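Guanosine-3',5'-bis(diphosphate) 3'-pyrophosphohydrolase MESH1 (Drosophila melanogaster, PDB 3NQW) hydrolyses the alarmone ppGpp to GDP and diphosphate with the help of manganese, and takes part in the starvation response of the fly. Local coordinates at residues D126-L131 against L167-I172; V55-L60 against P81-L86; V46-T51 against A163-K168. All coordinates share one frame; numbering follows the deposited sequence.

Interaction 1: D126-L131 against L167-I172; sequences DNLRDL and LKLDEI
I172 of helix 163-176 has its CB directed toward helix 114-133 and meets L128 and R129 there; the contact is built round how these three lie. Its CG1 stands anti to the carbonyl carbon, with chi2 at 177° carrying CD1 outward to the facing helix. There CD1 meets R129 CG at 3.8 Å and L128 CB at 4.0 Å, so that one methyl serves two neighbouring residues. The other branch, I172 CG2, lies 4.1 Å from L128 CD1. The side chains of L128 and I172 cross obliquely, whereas those of R129 and I172 meet at about a right angle. L169 adds a looser apolar contact, its CD2 being 4.4 Å from L128 CD1. The helix segments run nearly parallel, at 23°, with axes 10.4 Å apart at closest approach. An alanine at I172 would probably leave L128 CB and R129 CG without their mates on the facing helix and open a gap between the two helices. Beyond the apolar patch the chain of R129 is extended from CG to NE, and its guanidinium lies beside K168, whose NZ sits at the guanidinium edge, near its plane, 4.2 Å from R129 NH2. Two positive groups this close would be expected to repel, but both form salt bridges to E47, and its carboxylate probably offsets that repulsion. No hydrogen bond links the segments, which meet by apolar contact and, through E47, by charge.

Interaction 2: V55-L60 against P81-L86; sequences VLMAAL and PDVCGL
A58 and L86 form the closer-packed part of this contact: the methyl A58 CB lies 3.8 Å from L86 CB and 4.0 Å from L86 CD1. The side chain of V83 reaches the same alanine from one turn earlier on its helix. Its CG1 is anti to the backbone N (chi1 -178°) and comes to 4.1 Å from A58 N, its nearest partners being the alanine's backbone atoms. The CA atoms of A58 and V83 are 5.4 Å apart, a close approach consistent with A58's small side chain. Packing is looser at V55 and M57, both before this alanine in sequence. V55 CG2 is 4.4 Å from L86 CD1, and M57 SD is at the same distance from V83 CG2. All five touching residues are buried, while P81 and D82 at the start of the second helix are exposed and make no contact with 55-60. The segment axes cross at -50° and no hydrogen bond links them. Other helices of the all-helical HD fold close round the pair: M57 also packs on F79 of helix 72-79 and on F9 and C12 of helix 7-19, V55 touches L44 of helix 34-45, and both V55 and L86 meet R115 of helix 114-133.

Interaction 3: V46-T51 against A163-K168; sequences VEACIT and ANLELK
E47 and A48 lie against N164, L165 and K168, joining the loop between helices 34-45 and 53-60 of the all-helical HD fold to helix 163-176 near the C-terminus. The side chain of E47 can be followed outward. Its CB faces the helix and lies 4.1 Å from K168 CE, with N164 ND2 slightly farther off at 4.3 Å. Next, E47 CG comes to 4.0 Å from K168 NZ, where the two side chains cross at a slant, and E47 CD follows at 3.9 Å from the same NZ. At the tip, E47 OE1 accepts a hydrogen bond of 2.9 Å from K168 NZ, which is part of a salt bridge. The bond uses the anti lone pair of OE1, the one turned away from the other carboxylate oxygen. The lysine chain is bent at chi4 (-81°), which sets NZ aside from the line of its methylenes. R129 NH2 makes a second salt bridge to OE1, so one oxygen is shared by two cations and the loop is tied to two helices. Beneath these charges, A48 CB packs on L165, 3.7 Å from CG; this leucine also touches I43 and L44 of helix 34-45. The contact lies at the surface, although L165 itself is buried. A48 N and N164 ND2 approach to 3.4 Å, but both are donors and form no hydrogen bond.

How the interactions relate
Interactions 1 and 3 end on helix 163-176, where they share L167 and K168; their centres are 12 Å apart. They meet directly, R129 NH2 lying 2.7 Å from E47 OE1 in a salt bridge. Interaction 2, made by helices 53-60 and 81-89, is nested along the chain inside the loop that interaction 3 closes, and closes before interaction 1 opens. Its centre is 18 Å from that of interaction 3, though the two touch at their margins, V55 and L56 packing on I50, and 23 Å from that of interaction 1, across the centre of the chain. Together they tie parts of the fold around the manganese, about 11 to 13 Å from the side chains of L128, A58 and L165.

Interaction 1: D126-L131 against L167-I172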
ATOM      1  N   ASP A 126       6.998 -13.629  -5.141  1.00 57.15           N
ATOM      2  CA  ASP A 126       5.897 -13.384  -4.221  1.00 57.92           C
ATOM      3  C   ASP A 126       4.804 -14.449  -4.336  1.00 58.35           C
ATOM      4  O   ASP A 126       4.471 -15.117  -3.359  1.00 58.72           O
ATOM      5  CB  ASP A 126       5.283 -11.999  -4.446  1.00 57.73           C
ATOM      6  CG  ASP A 126       4.106 -11.732  -3.520  1.00 59.47           C
ATOM      7  OD1 ASP A 126       4.304 -11.698  -2.284  1.00 57.95           O
ATOM      8  OD2 ASP A 126       2.976 -11.565  -4.027  1.00 60.68           O
ATOM      9  N   ASN A 127       4.245 -14.610  -5.527  1.00 59.60           N
ATOM     10  CA  ASN A 127       3.193 -15.596  -5.716  1.00 59.67           C
ATOM     11  C   ASN A 127       3.609 -16.962  -5.202  1.00 58.45           C
ATOM     12  O   ASN A 127       2.884 -17.581  -4.432  1.00 57.35           O
ATOM     13  CB  ASN A 127       2.813 -15.690  -7.192  1.00 62.33           C
ATOM     14  CG  ASN A 127       2.067 -14.471  -7.676  1.00 65.64           C
ATOM     15  OD1 ASN A 127       2.212 -14.059  -8.831  1.00 68.33           O
ATOM     16  ND2 ASN A 127       1.248 -13.888  -6.802  1.00 67.72           N
ATOM     17  N   LEU A 128       4.780 -17.426  -5.621  1.00 58.08           N
ATOM     18  CA  LEU A 128       5.259 -18.727  -5.184  1.00 58.41           C
ATOM     19  C   LEU A 128       5.260 -18.832  -3.673  1.00 57.92           C
ATOM     20  O   LEU A 128       4.720 -19.780  -3.106  1.00 57.01           O
ATOM     21  CB  LEU A 128       6.662 -18.989  -5.712  1.00 60.11           C
ATOM     22  CG  LEU A 128       6.718 -19.347  -7.197  1.00 60.04           C
ATOM     23  CD1 LEU A 128       8.114 -19.820  -7.541  1.00 60.75           C
ATOM     24  CD2 LEU A 128       5.710 -20.443  -7.504  1.00 61.17           C
ATOM     25  N   ARG A 129       5.879 -17.854  -3.029  1.00 58.08           N
ATOM     26  CA  ARG A 129       5.927 -17.824  -1.586  1.00 58.54           C
ATOM     27  C   ARG A 129       4.553 -18.087  -1.003  1.00 60.46           C
ATOM     28  O   ARG A 129       4.423 -18.741   0.028  1.00 62.77           O
ATOM     29  CB  ARG A 129       6.443 -16.474  -1.123  1.00 54.85           C
ATOM     30  CG  ARG A 129       7.929 -16.335  -1.312  1.00 51.43           C
ATOM     31  CD  ARG A 129       8.345 -14.924  -1.059  1.00 49.28           C
ATOM     32  NE  ARG A 129       9.761 -14.813  -0.772  1.00 50.00           N
ATOM     33  CZ  ARG A 129      10.412 -13.660  -0.761  1.00 51.41           C
ATOM     34  NH1 ARG A 129       9.759 -12.534  -1.031  1.00 51.08           N
ATOM     35  NH2 ARG A 129      11.703 -13.634  -0.467  1.00 50.78           N
ATOM     36  N   ASP A 130       3.525 -17.585  -1.671  1.00 63.07           N
ATOM     37  CA  ASP A 130       2.151 -17.766  -1.217  1.00 67.13           C
ATOM     38  C   ASP A 130       1.566 -19.142  -1.515  1.00 68.90           C
ATOM     39  O   ASP A 130       0.612 -19.558  -0.864  1.00 70.09           O
ATOM     40  CB  ASP A 130       1.249 -16.703  -1.846  1.00 68.42           C
ATOM     41  CG  ASP A 130       1.025 -15.524  -0.942  1.00 70.04           C
ATOM     42  OD1 ASP A 130       2.019 -14.884  -0.524  1.00 71.57           O
ATOM     43  OD2 ASP A 130      -0.155 -15.236  -0.648  1.00 71.66           O
ATOM     44  N   LEU A 131       2.136 -19.844  -2.492  1.00 70.44           N
ATOM     45  CA  LEU A 131       1.640 -21.161  -2.882  1.00 71.51           C
ATOM     46  C   LEU A 131       2.145 -22.302  -1.998  1.00 72.34           C
ATOM     47  O   LEU A 131       1.604 -23.411  -2.023  1.00 72.97           O
ATOM     48  CB  LEU A 131       2.016 -21.442  -4.336  1.00 71.44           C
ATOM     49  CG  LEU A 131       0.875 -21.922  -5.225  1.00 69.63           C
ATOM     50  CD1 LEU A 131      -0.159 -20.827  -5.350  1.00 69.73           C
ATOM     51  CD2 LEU A 131       1.423 -22.301  -6.582  1.00 70.36           C
ATOM     52  N   LEU A 167      18.237 -16.460  -6.881  1.00 62.49           N
ATOM     53  CA  LEU A 167      18.826 -17.355  -5.900  1.00 61.22           C
ATOM     54  C   LEU A 167      17.697 -17.822  -4.978  1.00 59.32           C
ATOM     55  O   LEU A 167      17.591 -19.002  -4.667  1.00 58.86           O
ATOM     56  CB  LEU A 167      19.905 -16.598  -5.123  1.00 62.74           C
ATOM     57  CG  LEU A 167      21.284 -17.242  -4.997  1.00 64.07           C
ATOM     58  CD1 LEU A 167      22.340 -16.192  -4.669  1.00 63.94           C
ATOM     59  CD2 LEU A 167      21.226 -18.329  -3.928  1.00 65.45           C
ATOM     60  N   LYS A 168      16.854 -16.885  -4.556  1.00 57.35           N
ATOM     61  CA  LYS A 168      15.734 -17.205  -3.692  1.00 57.21           C
ATOM     62  C   LYS A 168      14.725 -18.031  -4.475  1.00 59.05           C
ATOM     63  O   LYS A 168      14.174 -19.001  -3.959  1.00 60.01           O
ATOM     64  CB  LYS A 168      15.095 -15.924  -3.173  1.00 54.52           C
ATOM     65  CG  LYS A 168      16.049 -15.124  -2.321  1.00 53.25           C
ATOM     66  CD  LYS A 168      15.782 -13.646  -2.421  1.00 52.29           C
ATOM     67  CE  LYS A 168      16.531 -12.887  -1.349  1.00 52.75           C
ATOM     68  NZ  LYS A 168      15.841 -12.912  -0.030  1.00 51.86           N
ATOM     69  N   LEU A 169      14.477 -17.650  -5.723  1.00 59.99           N
ATOM     70  CA  LEU A 169      13.551 -18.396  -6.561  1.00 59.50           C
ATOM     71  C   LEU A 169      13.948 -19.854  -6.473  1.00 59.89           C
ATOM     72  O   LEU A 169      13.121 -20.712  -6.218  1.00 58.85           O
ATOM     73  CB  LEU A 169      13.651 -17.920  -8.007  1.00 58.42           C
ATOM     74  CG  LEU A 169      12.830 -16.668  -8.259  1.00 58.51           C
ATOM     75  CD1 LEU A 169      13.402 -15.891  -9.430  1.00 57.23           C
ATOM     76  CD2 LEU A 169      11.373 -17.067  -8.480  1.00 58.71           C
ATOM     77  N   ASP A 170      15.234 -20.110  -6.680  1.00 62.57           N
ATOM     78  CA  ASP A 170      15.778 -21.454  -6.627  1.00 67.60           C
ATOM     79  C   ASP A 170      15.531 -22.119  -5.289  1.00 69.33           C
ATOM     80  O   ASP A 170      15.370 -23.339  -5.211  1.00 68.07           O
ATOM     81  CB  ASP A 170      17.273 -21.414  -6.901  1.00 69.89           C
ATOM     82  CG  ASP A 170      17.577 -21.121  -8.343  1.00 72.68           C
ATOM     83  OD1 ASP A 170      18.495 -20.306  -8.606  1.00 73.37           O
ATOM     84  OD2 ASP A 170      16.893 -21.717  -9.216  1.00 74.77           O
ATOM     85  N   GLU A 171      15.528 -21.317  -4.234  1.00 70.79           N
ATOM     86  CA  GLU A 171      15.284 -21.835  -2.906  1.00 72.48           C
ATOM     87  C   GLU A 171      13.912 -22.475  -2.819  1.00 72.48           C
ATOM     88  O   GLU A 171      13.730 -23.480  -2.139  1.00 71.96           O
ATOM     89  CB  GLU A 171      15.418 -20.710  -1.886  1.00 75.48           C
ATOM     90  CG  GLU A 171      16.864 -20.352  -1.638  1.00 79.02           C
ATOM     91  CD  GLU A 171      17.630 -21.528  -1.044  1.00 80.71           C
ATOM     92  OE1 GLU A 171      17.567 -21.716   0.195  1.00 79.26           O
ATOM     93  OE2 GLU A 171      18.267 -22.279  -1.820  1.00 82.58           O
ATOM     94  N   ILE A 172      12.951 -21.879  -3.517  1.00 73.76           N
ATOM     95  CA  ILE A 172      11.580 -22.373  -3.545  1.00 74.47           C
ATOM     96  C   ILE A 172      11.463 -23.573  -4.492  1.00 75.07           C
ATOM     97  O   ILE A 172      10.625 -24.447  -4.288  1.00 75.91           O
ATOM     98  CB  ILE A 172      10.604 -21.244  -3.981  1.00 74.00           C
ATOM     99  CG1 ILE A 172      10.681 -20.089  -2.972  1.00 75.56           C
ATOM    100  CG2 ILE A 172       9.183 -21.771  -4.064  1.00 74.05           C
ATOM    101  CD1 ILE A 172       9.817 -18.884  -3.320  1.00 76.62           C
TER

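Interaction 2: V55-L60 against P81-L86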
ATOM      1  N   VAL A  55      10.966   1.579 -11.762  1.00 54.38           N
ATOM      2  CA  VAL A  55      10.714   0.145 -11.581  1.00 52.24           C
ATOM      3  C   VAL A  55       9.749  -0.096 -10.413  1.00 51.94           C
ATOM      4  O   VAL A  55       8.806  -0.879 -10.524  1.00 50.61           O
ATOM      5  CB  VAL A  55      12.041  -0.619 -11.319  1.00 51.08           C
ATOM      6  CG1 VAL A  55      11.780  -2.117 -11.226  1.00 51.36           C
ATOM      7  CG2 VAL A  55      13.033  -0.318 -12.426  1.00 48.77           C
ATOM      8  N   LEU A  56       9.990   0.600  -9.304  1.00 51.77           N
ATOM      9  CA  LEU A  56       9.159   0.485  -8.111  1.00 51.35           C
ATOM     10  C   LEU A  56       7.684   0.773  -8.411  1.00 50.65           C
ATOM     11  O   LEU A  56       6.811  -0.026  -8.090  1.00 50.85           O
ATOM     12  CB  LEU A  56       9.677   1.436  -7.028  1.00 49.98           C
ATOM     13  CG  LEU A  56      11.105   1.158  -6.548  1.00 50.12           C
ATOM     14  CD1 LEU A  56      11.539   2.245  -5.577  1.00 48.99           C
ATOM     15  CD2 LEU A  56      11.177  -0.221  -5.895  1.00 47.39           C
ATOM     16  N   MET A  57       7.401   1.912  -9.026  1.00 49.87           N
ATOM     17  CA  MET A  57       6.025   2.233  -9.353  1.00 49.23           C
ATOM     18  C   MET A  57       5.480   1.218 -10.358  1.00 48.34           C
ATOM     19  O   MET A  57       4.371   0.726 -10.202  1.00 48.56           O
ATOM     20  CB  MET A  57       5.943   3.638  -9.926  1.00 49.91           C
ATOM     21  CG  MET A  57       6.540   4.697  -9.023  1.00 48.87           C
ATOM     22  SD  MET A  57       6.792   6.212  -9.949  1.00 50.70           S
ATOM     23  CE  MET A  57       5.149   6.796 -10.019  1.00 45.83           C
ATOM     24  N   ALA A  58       6.259   0.899 -11.384  1.00 47.50           N
ATOM     25  CA  ALA A  58       5.813  -0.063 -12.379  1.00 46.86           C
ATOM     26  C   ALA A  58       5.345  -1.350 -11.683  1.00 47.78           C
ATOM     27  O   ALA A  58       4.333  -1.942 -12.065  1.00 47.54           O
ATOM     28  CB  ALA A  58       6.949  -0.361 -13.373  1.00 44.29           C
ATOM     29  N   ALA A  59       6.081  -1.773 -10.652  1.00 49.58           N
ATOM     30  CA  ALA A  59       5.753  -2.986  -9.887  1.00 49.20           C
ATOM     31  C   ALA A  59       4.447  -2.810  -9.115  1.00 48.44           C
ATOM     32  O   ALA A  59       3.637  -3.730  -9.040  1.00 49.79           O
ATOM     33  CB  ALA A  59       6.882  -3.321  -8.919  1.00 48.10           C
ATOM     34  N   LEU A  60       4.245  -1.635  -8.534  1.00 46.80           N
ATOM     35  CA  LEU A  60       3.010  -1.380  -7.807  1.00 48.16           C
ATOM     36  C   LEU A  60       1.812  -1.494  -8.769  1.00 49.13           C
ATOM     37  O   LEU A  60       0.696  -1.855  -8.370  1.00 48.47           O
ATOM     38  CB  LEU A  60       3.042   0.017  -7.167  1.00 45.38           C
ATOM     39  CG  LEU A  60       3.835   0.141  -5.857  1.00 43.79           C
ATOM     40  CD1 LEU A  60       3.864   1.572  -5.368  1.00 44.45           C
ATOM     41  CD2 LEU A  60       3.209  -0.755  -4.811  1.00 43.24           C
ATOM     42  N   PRO A  81       5.685   7.568 -20.054  1.00 70.14           N
ATOM     43  CA  PRO A  81       6.112   6.410 -20.844  1.00 69.87           C
ATOM     44  C   PRO A  81       7.043   5.557 -20.027  1.00 70.24           C
ATOM     45  O   PRO A  81       6.987   4.338 -20.074  1.00 72.46           O
ATOM     46  CB  PRO A  81       6.836   7.037 -22.029  1.00 69.41           C
ATOM     47  CG  PRO A  81       6.163   8.351 -22.175  1.00 69.51           C
ATOM     48  CD  PRO A  81       6.063   8.814 -20.738  1.00 69.47           C
ATOM     49  N   ASP A  82       7.919   6.224 -19.291  1.00 69.61           N
ATOM     50  CA  ASP A  82       8.877   5.557 -18.433  1.00 69.20           C
ATOM     51  C   ASP A  82       8.188   4.431 -17.668  1.00 67.10           C
ATOM     52  O   ASP A  82       8.615   3.283 -17.724  1.00 66.20           O
ATOM     53  CB  ASP A  82       9.460   6.594 -17.476  1.00 71.71           C
ATOM     54  CG  ASP A  82       8.497   7.751 -17.223  1.00 73.39           C
ATOM     55  OD1 ASP A  82       8.291   8.583 -18.153  1.00 73.36           O
ATOM     56  OD2 ASP A  82       7.944   7.819 -16.097  1.00 72.03           O
ATOM     57  N   VAL A  83       7.108   4.764 -16.972  1.00 65.75           N
ATOM     58  CA  VAL A  83       6.360   3.787 -16.183  1.00 64.08           C
ATOM     59  C   VAL A  83       5.406   2.975 -17.055  1.00 63.95           C
ATOM     60  O   VAL A  83       5.223   1.784 -16.843  1.00 62.89           O
ATOM     61  CB  VAL A  83       5.555   4.506 -15.074  1.00 63.00           C
ATOM     62  CG1 VAL A  83       4.802   3.506 -14.214  1.00 61.35           C
ATOM     63  CG2 VAL A  83       6.493   5.338 -14.230  1.00 62.46           C
ATOM     64  N   CYS A  84       4.805   3.626 -18.042  1.00 64.99           N
ATOM     65  CA  CYS A  84       3.876   2.945 -18.919  1.00 67.32           C
ATOM     66  C   CYS A  84       4.559   1.862 -19.747  1.00 68.76           C
ATOM     67  O   CYS A  84       3.961   0.832 -20.059  1.00 70.82           O
ATOM     68  CB  CYS A  84       3.198   3.935 -19.850  1.00 67.73           C
ATOM     69  SG  CYS A  84       1.829   3.187 -20.741  1.00 70.66           S
ATOM     70  N   GLY A  85       5.814   2.102 -20.111  1.00 69.09           N
ATOM     71  CA  GLY A  85       6.563   1.134 -20.893  1.00 67.41           C
ATOM     72  C   GLY A  85       6.776  -0.192 -20.186  1.00 66.25           C
ATOM     73  O   GLY A  85       6.591  -1.250 -20.786  1.00 66.86           O
ATOM     74  N   LEU A  86       7.168  -0.154 -18.915  1.00 64.53           N
ATOM     75  CA  LEU A  86       7.398  -1.393 -18.173  1.00 62.61           C
ATOM     76  C   LEU A  86       6.087  -2.085 -17.820  1.00 60.61           C
ATOM     77  O   LEU A  86       5.970  -3.301 -17.945  1.00 59.13           O
ATOM     78  CB  LEU A  86       8.190  -1.113 -16.895  1.00 62.86           C
ATOM     79  CG  LEU A  86       9.557  -0.464 -17.098  1.00 63.66           C
ATOM     80  CD1 LEU A  86      10.139  -0.081 -15.751  1.00 64.14           C
ATOM     81  CD2 LEU A  86      10.464  -1.419 -17.842  1.00 65.23           C
TER

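Interaction 3: V46-T51 against A163-K168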
ATOM      1  N   VAL A  46      13.718  -4.083  -0.850  1.00 55.63           N
ATOM      2  CA  VAL A  46      14.470  -4.717   0.231  1.00 57.29           C
ATOM      3  C   VAL A  46      15.458  -5.712  -0.355  1.00 59.65           C
ATOM      4  O   VAL A  46      16.677  -5.506  -0.325  1.00 61.42           O
ATOM      5  CB  VAL A  46      13.517  -5.433   1.225  1.00 56.81           C
ATOM      6  CG1 VAL A  46      14.301  -6.041   2.395  1.00 56.17           C
ATOM      7  CG2 VAL A  46      12.489  -4.443   1.729  1.00 56.95           C
ATOM      8  N   GLU A  47      14.930  -6.792  -0.903  1.00 60.93           N
ATOM      9  CA  GLU A  47      15.752  -7.808  -1.528  1.00 61.64           C
ATOM     10  C   GLU A  47      15.966  -7.229  -2.909  1.00 62.78           C
ATOM     11  O   GLU A  47      15.145  -6.438  -3.372  1.00 65.72           O
ATOM     12  CB  GLU A  47      14.948  -9.087  -1.581  1.00 60.94           C
ATOM     13  CG  GLU A  47      14.228  -9.289  -0.282  1.00 61.06           C
ATOM     14  CD  GLU A  47      13.080 -10.230  -0.398  1.00 64.23           C
ATOM     15  OE1 GLU A  47      13.345 -11.448  -0.502  1.00 64.97           O
ATOM     16  OE2 GLU A  47      11.913  -9.747  -0.392  1.00 65.37           O
ATOM     17  N   ALA A  48      17.067  -7.586  -3.557  1.00 61.77           N
ATOM     18  CA  ALA A  48      17.354  -7.056  -4.892  1.00 59.15           C
ATOM     19  C   ALA A  48      17.811  -5.578  -4.845  1.00 56.81           C
ATOM     20  O   ALA A  48      18.321  -5.052  -5.833  1.00 56.83           O
ATOM     21  CB  ALA A  48      16.111  -7.200  -5.785  1.00 57.75           C
ATOM     22  N   CYS A  49      17.634  -4.938  -3.687  1.00 54.91           N
ATOM     23  CA  CYS A  49      17.979  -3.527  -3.439  1.00 52.63           C
ATOM     24  C   CYS A  49      17.865  -2.564  -4.659  1.00 52.31           C
ATOM     25  O   CYS A  49      18.871  -2.039  -5.159  1.00 50.19           O
ATOM     26  CB  CYS A  49      19.386  -3.406  -2.785  1.00 50.70           C
ATOM     27  SG  CYS A  49      20.204  -4.923  -2.091  1.00 54.98           S
ATOM     28  N   ILE A  50      16.637  -2.320  -5.127  1.00 51.59           N
ATOM     29  CA  ILE A  50      16.424  -1.411  -6.266  1.00 52.45           C
ATOM     30  C   ILE A  50      16.168   0.057  -5.863  1.00 53.22           C
ATOM     31  O   ILE A  50      15.226   0.374  -5.132  1.00 54.32           O
ATOM     32  CB  ILE A  50      15.282  -1.913  -7.226  1.00 50.97           C
ATOM     33  CG1 ILE A  50      15.815  -2.994  -8.180  1.00 50.20           C
ATOM     34  CG2 ILE A  50      14.798  -0.769  -8.114  1.00 49.55           C
ATOM     35  CD1 ILE A  50      16.043  -4.360  -7.564  1.00 50.74           C
ATOM     36  N   THR A  51      17.022   0.943  -6.375  1.00 53.64           N
ATOM     37  CA  THR A  51      16.991   2.376  -6.083  1.00 54.33           C
ATOM     38  C   THR A  51      16.346   3.267  -7.175  1.00 55.03           C
ATOM     39  O   THR A  51      16.535   4.493  -7.195  1.00 53.85           O
ATOM     40  CB  THR A  51      18.459   2.849  -5.754  1.00 54.84           C
ATOM     41  OG1 THR A  51      19.356   2.519  -6.824  1.00 52.48           O
ATOM     42  CG2 THR A  51      18.958   2.149  -4.490  1.00 56.29           C
ATOM     43  N   ALA A 163      20.737 -11.961  -9.486  1.00 64.45           N
ATOM     44  CA  ALA A 163      21.361 -13.117  -8.855  1.00 63.96           C
ATOM     45  C   ALA A 163      20.778 -13.362  -7.473  1.00 63.40           C
ATOM     46  O   ALA A 163      20.862 -14.466  -6.941  1.00 63.53           O
ATOM     47  CB  ALA A 163      22.868 -12.904  -8.748  1.00 62.76           C
ATOM     48  N   ASN A 164      20.193 -12.333  -6.879  1.00 62.58           N
ATOM     49  CA  ASN A 164      19.633 -12.510  -5.557  1.00 62.77           C
ATOM     50  C   ASN A 164      18.215 -13.057  -5.595  1.00 63.58           C
ATOM     51  O   ASN A 164      17.899 -14.022  -4.904  1.00 64.07           O
ATOM     52  CB  ASN A 164      19.670 -11.201  -4.789  1.00 63.30           C
ATOM     53  CG  ASN A 164      19.332 -11.391  -3.333  1.00 64.55           C
ATOM     54  OD1 ASN A 164      19.435 -12.505  -2.807  1.00 65.75           O
ATOM     55  ND2 ASN A 164      18.931 -10.311  -2.665  1.00 63.59           N
ATOM     56  N   LEU A 165      17.360 -12.437  -6.398  1.00 63.50           N
ATOM     57  CA  LEU A 165      15.985 -12.886  -6.522  1.00 62.81           C
ATOM     58  C   LEU A 165      15.986 -14.310  -7.051  1.00 62.66           C
ATOM     59  O   LEU A 165      15.320 -15.182  -6.501  1.00 62.24           O
ATOM     60  CB  LEU A 165      15.214 -11.971  -7.474  1.00 63.64           C
ATOM     61  CG  LEU A 165      15.004 -10.506  -7.050  1.00 64.36           C
ATOM     62  CD1 LEU A 165      14.186  -9.758  -8.112  1.00 63.18           C
ATOM     63  CD2 LEU A 165      14.280 -10.465  -5.719  1.00 64.74           C
ATOM     64  N   GLU A 166      16.739 -14.545  -8.121  1.00 63.66           N
ATOM     65  CA  GLU A 166      16.825 -15.873  -8.731  1.00 63.23           C
ATOM     66  C   GLU A 166      17.372 -16.907  -7.776  1.00 62.50           C
ATOM     67  O   GLU A 166      17.034 -18.089  -7.858  1.00 62.47           O
ATOM     68  CB  GLU A 166      17.721 -15.822  -9.957  1.00 63.72           C
ATOM     69  CG  GLU A 166      17.139 -15.040 -11.094  1.00 64.63           C
ATOM     70  CD  GLU A 166      18.213 -14.487 -12.001  1.00 66.51           C
ATOM     71  OE1 GLU A 166      18.040 -13.337 -12.466  1.00 65.96           O
ATOM     72  OE2 GLU A 166      19.221 -15.201 -12.248  1.00 66.24           O
ATOM     73  N   LEU A 167      18.237 -16.460  -6.881  1.00 62.49           N
ATOM     74  CA  LEU A 167      18.826 -17.355  -5.900  1.00 61.22           C
ATOM     75  C   LEU A 167      17.697 -17.822  -4.978  1.00 59.32           C
ATOM     76  O   LEU A 167      17.591 -19.002  -4.667  1.00 58.86           O
ATOM     77  CB  LEU A 167      19.905 -16.598  -5.123  1.00 62.74           C
ATOM     78  CG  LEU A 167      21.284 -17.242  -4.997  1.00 64.07           C
ATOM     79  CD1 LEU A 167      22.340 -16.192  -4.669  1.00 63.94           C
ATOM     80  CD2 LEU A 167      21.226 -18.329  -3.928  1.00 65.45           C
ATOM     81  N   LYS A 168      16.854 -16.885  -4.556  1.00 57.35           N
ATOM     82  CA  LYS A 168      15.734 -17.205  -3.692  1.00 57.21           C
ATOM     83  C   LYS A 168      14.725 -18.031  -4.475  1.00 59.05           C
ATOM     84  O   LYS A 168      14.174 -19.001  -3.959  1.00 60.01           O
ATOM     85  CB  LYS A 168      15.095 -15.924  -3.173  1.00 54.52           C
ATOM     86  CG  LYS A 168      16.049 -15.124  -2.321  1.00 53.25           C
ATOM     87  CD  LYS A 168      15.782 -13.646  -2.421  1.00 52.29           C
ATOM     88  CE  LYS A 168      16.531 -12.887  -1.349  1.00 52.75           C
ATOM     89  NZ  LYS A 168      15.841 -12.912  -0.030  1.00 51.86           N
TER